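Local coordinates for protein lactaldehyde dehydrogenase (Escherichia coli, PDB 2IMP) that oxidises L-lactaldehyde irreversibly to L-lactate with NAD+ as the hydride acceptor, and also acts strongly on glycolaldehyde and L-glyceraldehyde, at residues K74-A77 with G78-R82; N184-A187 with F188-V192. All blocks are in the same frame, centred on the assembly; numbering follows the deposited sequence.

Contact 1 of 2, residues K74-A77 with G78-R82; sequences KISA and GIRER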
ATOM      1  N   LYS A  74      14.700 -24.598  -1.267  1.00 11.76           N
ATOM      2  CA  LYS A  74      15.284 -25.927  -1.242  1.00 12.83           C
ATOM      3  C   LYS A  74      14.189 -26.990  -1.309  1.00 13.75           C
ATOM      4  O   LYS A  74      14.358 -28.035  -1.937  1.00 14.23           O
ATOM      5  CB  LYS A  74      16.116 -26.128   0.026  1.00 13.19           C
ATOM      6  CG  LYS A  74      17.384 -25.299   0.044  1.00 17.24           C
ATOM      7  CD  LYS A  74      18.151 -25.472   1.334  1.00 20.62           C
ATOM      8  CE  LYS A  74      19.411 -24.622   1.320  1.00 23.67           C
ATOM      9  NZ  LYS A  74      20.128 -24.709   2.628  1.00 31.00           N
ATOM     10  N   ILE A  75      13.062 -26.703  -0.658  1.00 13.46           N
ATOM     11  CA  ILE A  75      11.945 -27.628  -0.681  1.00 13.38           C
ATOM     12  C   ILE A  75      11.305 -27.735  -2.082  1.00 12.64           C
ATOM     13  O   ILE A  75      11.044 -28.832  -2.569  1.00 13.35           O
ATOM     14  CB  ILE A  75      10.861 -27.232   0.352  1.00 13.17           C
ATOM     15  CG1 ILE A  75      11.423 -27.383   1.766  1.00 11.28           C
ATOM     16  CG2 ILE A  75       9.622 -28.111   0.171  1.00 12.23           C
ATOM     17  CD1 ILE A  75      10.520 -26.855   2.860  1.00  9.15           C
ATOM     18  N   SER A  76      11.063 -26.594  -2.721  1.00 12.33           N
ATOM     19  CA  SER A  76      10.494 -26.623  -4.058  1.00 13.19           C
ATOM     20  C   SER A  76      11.414 -27.372  -5.030  1.00 13.49           C
ATOM     21  O   SER A  76      10.950 -28.143  -5.867  1.00 15.71           O
ATOM     22  CB  SER A  76      10.244 -25.203  -4.579  1.00 13.45           C
ATOM     23  OG  SER A  76      11.462 -24.511  -4.778  1.00 21.05           O
ATOM     24  N   ALA A  77      12.717 -27.130  -4.908  1.00 13.47           N
ATOM     25  CA  ALA A  77      13.683 -27.816  -5.750  1.00 15.51           C
ATOM     26  C   ALA A  77      13.650 -29.343  -5.512  1.00 15.13           C
ATOM     27  O   ALA A  77      13.823 -30.130  -6.438  1.00 16.02           O
ATOM     28  CB  ALA A  77      15.086 -27.277  -5.486  1.00 15.58           C
ATOM     29  N   GLY A  78      13.409 -29.733  -4.263  1.00 14.91           N
ATOM     30  CA  GLY A  78      13.326 -31.145  -3.933  1.00 14.30           C
ATOM     31  C   GLY A  78      12.083 -31.741  -4.575  1.00 16.05           C
ATOM     32  O   GLY A  78      12.096 -32.880  -5.052  1.00 15.03           O
ATOM     33  N   ILE A  79      11.001 -30.964  -4.589  1.00 13.38           N
ATOM     34  CA  ILE A  79       9.755 -31.409  -5.200  1.00 13.39           C
ATOM     35  C   ILE A  79       9.882 -31.645  -6.727  1.00 15.02           C
ATOM     36  O   ILE A  79       9.428 -32.671  -7.246  1.00 14.56           O
ATOM     37  CB  ILE A  79       8.619 -30.389  -4.942  1.00 13.18           C
ATOM     38  CG1 ILE A  79       8.233 -30.411  -3.458  1.00 11.65           C
ATOM     39  CG2 ILE A  79       7.426 -30.687  -5.854  1.00 10.40           C
ATOM     40  CD1 ILE A  79       7.236 -29.326  -3.056  1.00 11.17           C
ATOM     41  N   ARG A  80      10.497 -30.695  -7.429  1.00 14.39           N
ATOM     42  CA  ARG A  80      10.683 -30.851  -8.865  1.00 16.93           C
ATOM     43  C   ARG A  80      11.526 -32.104  -9.208  1.00 18.86           C
ATOM     44  O   ARG A  80      11.266 -32.785 -10.197  1.00 19.95           O
ATOM     45  CB  ARG A  80      11.338 -29.600  -9.462  1.00 17.43           C
ATOM     46  CG  ARG A  80      10.474 -28.347  -9.359  1.00 18.64           C
ATOM     47  CD  ARG A  80      11.009 -27.204 -10.223  1.00 17.80           C
ATOM     48  NE  ARG A  80      10.178 -26.006 -10.099  1.00 17.74           N
ATOM     49  CZ  ARG A  80      10.376 -25.042  -9.205  1.00 18.48           C
ATOM     50  NH1 ARG A  80      11.394 -25.120  -8.354  1.00 18.30           N
ATOM     51  NH2 ARG A  80       9.542 -24.009  -9.148  1.00 18.80           N
ATOM     52  N   GLU A  81      12.522 -32.391  -8.372  1.00 19.56           N
ATOM     53  CA  GLU A  81      13.369 -33.567  -8.558  1.00 23.16           C
ATOM     54  C   GLU A  81      12.579 -34.899  -8.466  1.00 22.76           C
ATOM     55  O   GLU A  81      12.911 -35.882  -9.123  1.00 23.77           O
ATOM     56  CB  GLU A  81      14.489 -33.582  -7.510  1.00 25.32           C
ATOM     57  CG  GLU A  81      15.657 -32.660  -7.808  1.00 31.72           C
ATOM     58  CD  GLU A  81      16.590 -32.509  -6.618  1.00 36.28           C
ATOM     59  OE1 GLU A  81      16.967 -33.543  -6.024  1.00 38.59           O
ATOM     60  OE2 GLU A  81      16.949 -31.360  -6.274  1.00 39.67           O
ATOM     61  N   ARG A  82      11.540 -34.901  -7.640  1.00 22.65           N
ATOM     62  CA  ARG A  82      10.703 -36.078  -7.457  1.00 23.11           C
ATOM     63  C   ARG A  82       9.288 -35.934  -8.062  1.00 21.95           C
ATOM     64  O   ARG A  82       8.382 -36.696  -7.720  1.00 22.39           O
ATOM     65  CB  ARG A  82      10.574 -36.389  -5.966  1.00 25.70           C
ATOM     66  CG  ARG A  82      11.900 -36.633  -5.289  1.00 31.90           C
ATOM     67  CD  ARG A  82      11.743 -36.940  -3.812  1.00 35.14           C
ATOM     68  NE  ARG A  82      13.014 -37.395  -3.261  1.00 39.43           N
ATOM     69  CZ  ARG A  82      13.166 -37.943  -2.060  1.00 41.39           C
ATOM     70  NH1 ARG A  82      12.126 -38.111  -1.257  1.00 40.05           N
ATOM     71  NH2 ARG A  82      14.366 -38.354  -1.677  1.00 43.77           N
TER

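Contact 2 of 2, residues N184-A187 with F188-V192; sequences NAIA and FAKIV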
ATOM      1  N   ASN A 184       1.012 -38.431  -0.597  1.00 14.74           N
ATOM      2  CA  ASN A 184       1.692 -37.289  -1.178  1.00 13.58           C
ATOM      3  C   ASN A 184       2.305 -36.401  -0.076  1.00 12.28           C
ATOM      4  O   ASN A 184       3.356 -35.792  -0.266  1.00 12.90           O
ATOM      5  CB  ASN A 184       0.711 -36.469  -2.020  1.00 13.81           C
ATOM      6  CG  ASN A 184      -0.397 -35.861  -1.190  1.00 14.34           C
ATOM      7  OD1 ASN A 184      -0.209 -34.799  -0.571  1.00 13.51           O
ATOM      8  ND2 ASN A 184      -1.541 -36.507  -1.149  1.00 14.15           N
ATOM      9  N   ALA A 185       1.635 -36.363   1.076  1.00 11.63           N
ATOM     10  CA  ALA A 185       2.108 -35.581   2.211  1.00 11.44           C
ATOM     11  C   ALA A 185       3.360 -36.199   2.865  1.00 13.60           C
ATOM     12  O   ALA A 185       4.237 -35.485   3.354  1.00 12.02           O
ATOM     13  CB  ALA A 185       1.007 -35.435   3.239  1.00 13.26           C
ATOM     14  N   ILE A 186       3.415 -37.529   2.884  1.00 14.06           N
ATOM     15  CA  ILE A 186       4.583 -38.210   3.415  1.00 12.43           C
ATOM     16  C   ILE A 186       5.796 -37.903   2.527  1.00 11.09           C
ATOM     17  O   ILE A 186       6.895 -37.669   3.011  1.00 13.25           O
ATOM     18  CB  ILE A 186       4.372 -39.753   3.472  1.00 11.80           C
ATOM     19  CG1 ILE A 186       3.472 -40.112   4.655  1.00 10.42           C
ATOM     20  CG2 ILE A 186       5.726 -40.473   3.596  1.00  9.85           C
ATOM     21  CD1 ILE A 186       4.085 -39.796   6.001  1.00 11.66           C
ATOM     22  N   ALA A 187       5.563 -37.905   1.218  1.00 13.11           N
ATOM     23  CA  ALA A 187       6.621 -37.583   0.280  1.00 13.63           C
ATOM     24  C   ALA A 187       7.106 -36.126   0.499  1.00 14.15           C
ATOM     25  O   ALA A 187       8.294 -35.826   0.389  1.00 13.31           O
ATOM     26  CB  ALA A 187       6.129 -37.775  -1.149  1.00 11.08           C
ATOM     27  N   PHE A 188       6.167 -35.240   0.821  1.00 14.33           N
ATOM     28  CA  PHE A 188       6.533 -33.856   1.100  1.00 13.27           C
ATOM     29  C   PHE A 188       7.431 -33.784   2.345  1.00 12.79           C
ATOM     30  O   PHE A 188       8.425 -33.060   2.364  1.00 13.55           O
ATOM     31  CB  PHE A 188       5.277 -32.995   1.311  1.00 11.67           C
ATOM     32  CG  PHE A 188       5.567 -31.516   1.420  1.00 13.77           C
ATOM     33  CD1 PHE A 188       6.139 -30.982   2.572  1.00 11.77           C
ATOM     34  CD2 PHE A 188       5.269 -30.660   0.365  1.00 12.24           C
ATOM     35  CE1 PHE A 188       6.414 -29.613   2.667  1.00 14.83           C
ATOM     36  CE2 PHE A 188       5.540 -29.293   0.451  1.00 13.61           C
ATOM     37  CZ  PHE A 188       6.111 -28.770   1.604  1.00 11.76           C
ATOM     38  N   ALA A 189       7.066 -34.550   3.372  1.00 13.16           N
ATOM     39  CA  ALA A 189       7.849 -34.592   4.603  1.00 14.33           C
ATOM     40  C   ALA A 189       9.281 -35.145   4.383  1.00 15.63           C
ATOM     41  O   ALA A 189      10.244 -34.664   4.986  1.00 15.66           O
ATOM     42  CB  ALA A 189       7.122 -35.425   5.661  1.00 12.27           C
ATOM     43  N   LYS A 190       9.398 -36.158   3.526  1.00 16.23           N
ATOM     44  CA  LYS A 190      10.706 -36.724   3.225  1.00 16.60           C
ATOM     45  C   LYS A 190      11.647 -35.674   2.614  1.00 15.97           C
ATOM     46  O   LYS A 190      12.842 -35.643   2.912  1.00 17.29           O
ATOM     47  CB  LYS A 190      10.571 -37.910   2.266  1.00 19.15           C
ATOM     48  CG  LYS A 190       9.902 -39.135   2.867  1.00 21.02           C
ATOM     49  CD  LYS A 190       9.789 -40.252   1.828  1.00 27.27           C
ATOM     50  CE  LYS A 190       9.167 -41.520   2.415  1.00 29.75           C
ATOM     51  NZ  LYS A 190       9.120 -42.624   1.406  1.00 31.55           N
ATOM     52  N   ILE A 191      11.089 -34.824   1.755  1.00 15.73           N
ATOM     53  CA  ILE A 191      11.870 -33.754   1.145  1.00 13.40           C
ATOM     54  C   ILE A 191      12.339 -32.748   2.216  1.00 14.80           C
ATOM     55  O   ILE A 191      13.497 -32.329   2.234  1.00 14.75           O
ATOM     56  CB  ILE A 191      11.050 -33.033   0.051  1.00 14.29           C
ATOM     57  CG1 ILE A 191      10.882 -33.974  -1.150  1.00 13.57           C
ATOM     58  CG2 ILE A 191      11.742 -31.726  -0.362  1.00 11.36           C
ATOM     59  CD1 ILE A 191       9.873 -33.511  -2.173  1.00 16.14           C
ATOM     60  N   VAL A 192      11.421 -32.393   3.110  1.00 13.51           N
ATOM     61  CA  VAL A 192      11.737 -31.497   4.210  1.00 14.10           C
ATOM     62  C   VAL A 192      12.863 -32.078   5.085  1.00 14.74           C
ATOM     63  O   VAL A 192      13.794 -31.378   5.493  1.00 13.99           O
ATOM     64  CB  VAL A 192      10.492 -31.261   5.093  1.00 14.01           C
ATOM     65  CG1 VAL A 192      10.890 -30.568   6.393  1.00 13.59           C
ATOM     66  CG2 VAL A 192       9.467 -30.420   4.325  1.00 13.97           C
TER

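Contact 1 of 2, residues K74-A77 with G78-R82
The carbonyl oxygen Ile75 O receives the amide Ile79 N at 2.9 Å, the shortest of four successive i to i+4 bonds that join 74-77 to 78-82. Arg80 N reaches Ser76 O at 3.0 Å with an N-H...O angle of 163°, the straightest of the set. Gly78 N to Lys74 O is more bent, at 142°, and Glu81 N to Ala77 O is the longest at 3.2 Å. Ile79 lays its CG1 3.3 Å from Ile75 O, and the methyls Ile75 CG2 and Ile79 CD1 meet at 4.2 Å where the two side chains pass at a slant. This is the last part of helix 65-81, an amphipathic helix whose isoleucine face rests on helices 183-195 and 155-168, with Ile79 also against helix 98-116. On another side of the helix, Arg80 runs extended back along the preceding turn; with CG beside its own backbone N (chi1 -65°), the chain passes Ser76 O and brings NH1 to 3.6 Å from Ser76 OG. Both residues are tied to helix 98-116: Ser76 OG is hydrogen-bonded to Asp113 and to Arg73 O of its own helix, and Arg80 NH2 forms salt bridges with Asp110 and Asp113, so one carboxylate takes both. At the solvent-facing side, Glu81 bends back beside Ala77 O, with CG and OE2 both 3.4 Å from it, the two oxygens being acceptors that do not bond.

Contact 2 of 2, residues N184-A187 with F188-V192
Lys190 and Ile186 make the side-chain contact that spans this turn: the methylene CE of Lys190 lies 3.8 Å from the branch methyl CG2 of Ile186. The lysine is stretched out beyond CG, and a chi1 of -69° sets CG on the side away from the carbonyl carbon, a course that takes CG to 3.3 Å from Ile186 O before CE reaches the methyl. Only the apolar shaft of the lysine is used here, while Ile186 is buried against Leu204 and Leu206. Backbone hydrogen bonds are the second kind of interaction. Ala189 N to Ala185 O and Lys190 N to Ile186 O both measure 3.0 Å, with Phe188 N to Asn184 O slightly longer and Ile191 N to Ala187 O at 3.3 Å. Packing on the carbonyls is the third kind: Phe188 CB sits 3.4 Å from Ala185 O, and Ile191 CG1 is 3.5 Å from Ala187 O. The Phe188 ring swings away from the turn, its CG opposite the backbone N (chi1 -172°), and meets Phe202 with the ring planes inclined at about 35°. Ala185 and Ala189 turn small methyls onto Leu204, the close helix-on-sheet packing of a beta-alpha-beta crossover, here strand 172-176, helix 183-195 and strand 202-204 in the Rossmann-like NAD-binding domain.

Both contacts illustrate how one repeated backbone pattern serves different surroundings. Contact 2 is almost wholly buried, since its helix lies between strand 202-204 and neighbouring helices; contact 1 is only partly so, its helix packing on helix 183-195 with exposed charged residues on its outer side. The two helices pack directly: Ile191 CD1 lies 3.7 Å from Ile79 N, and Ile75 CG2 is 3.8 Å from Phe188 CZ. A salt bridge from Arg82 NH2 to Glu194 adds a polar tie between them, and helix 155-168 adjoins both. Contact 2 is surrounded mainly by apolar side chains, apart from Asn184, whose N bonds Glu93, and the exposed Lys190; its Ala185 touches Pro177, a residue that binds NAD+.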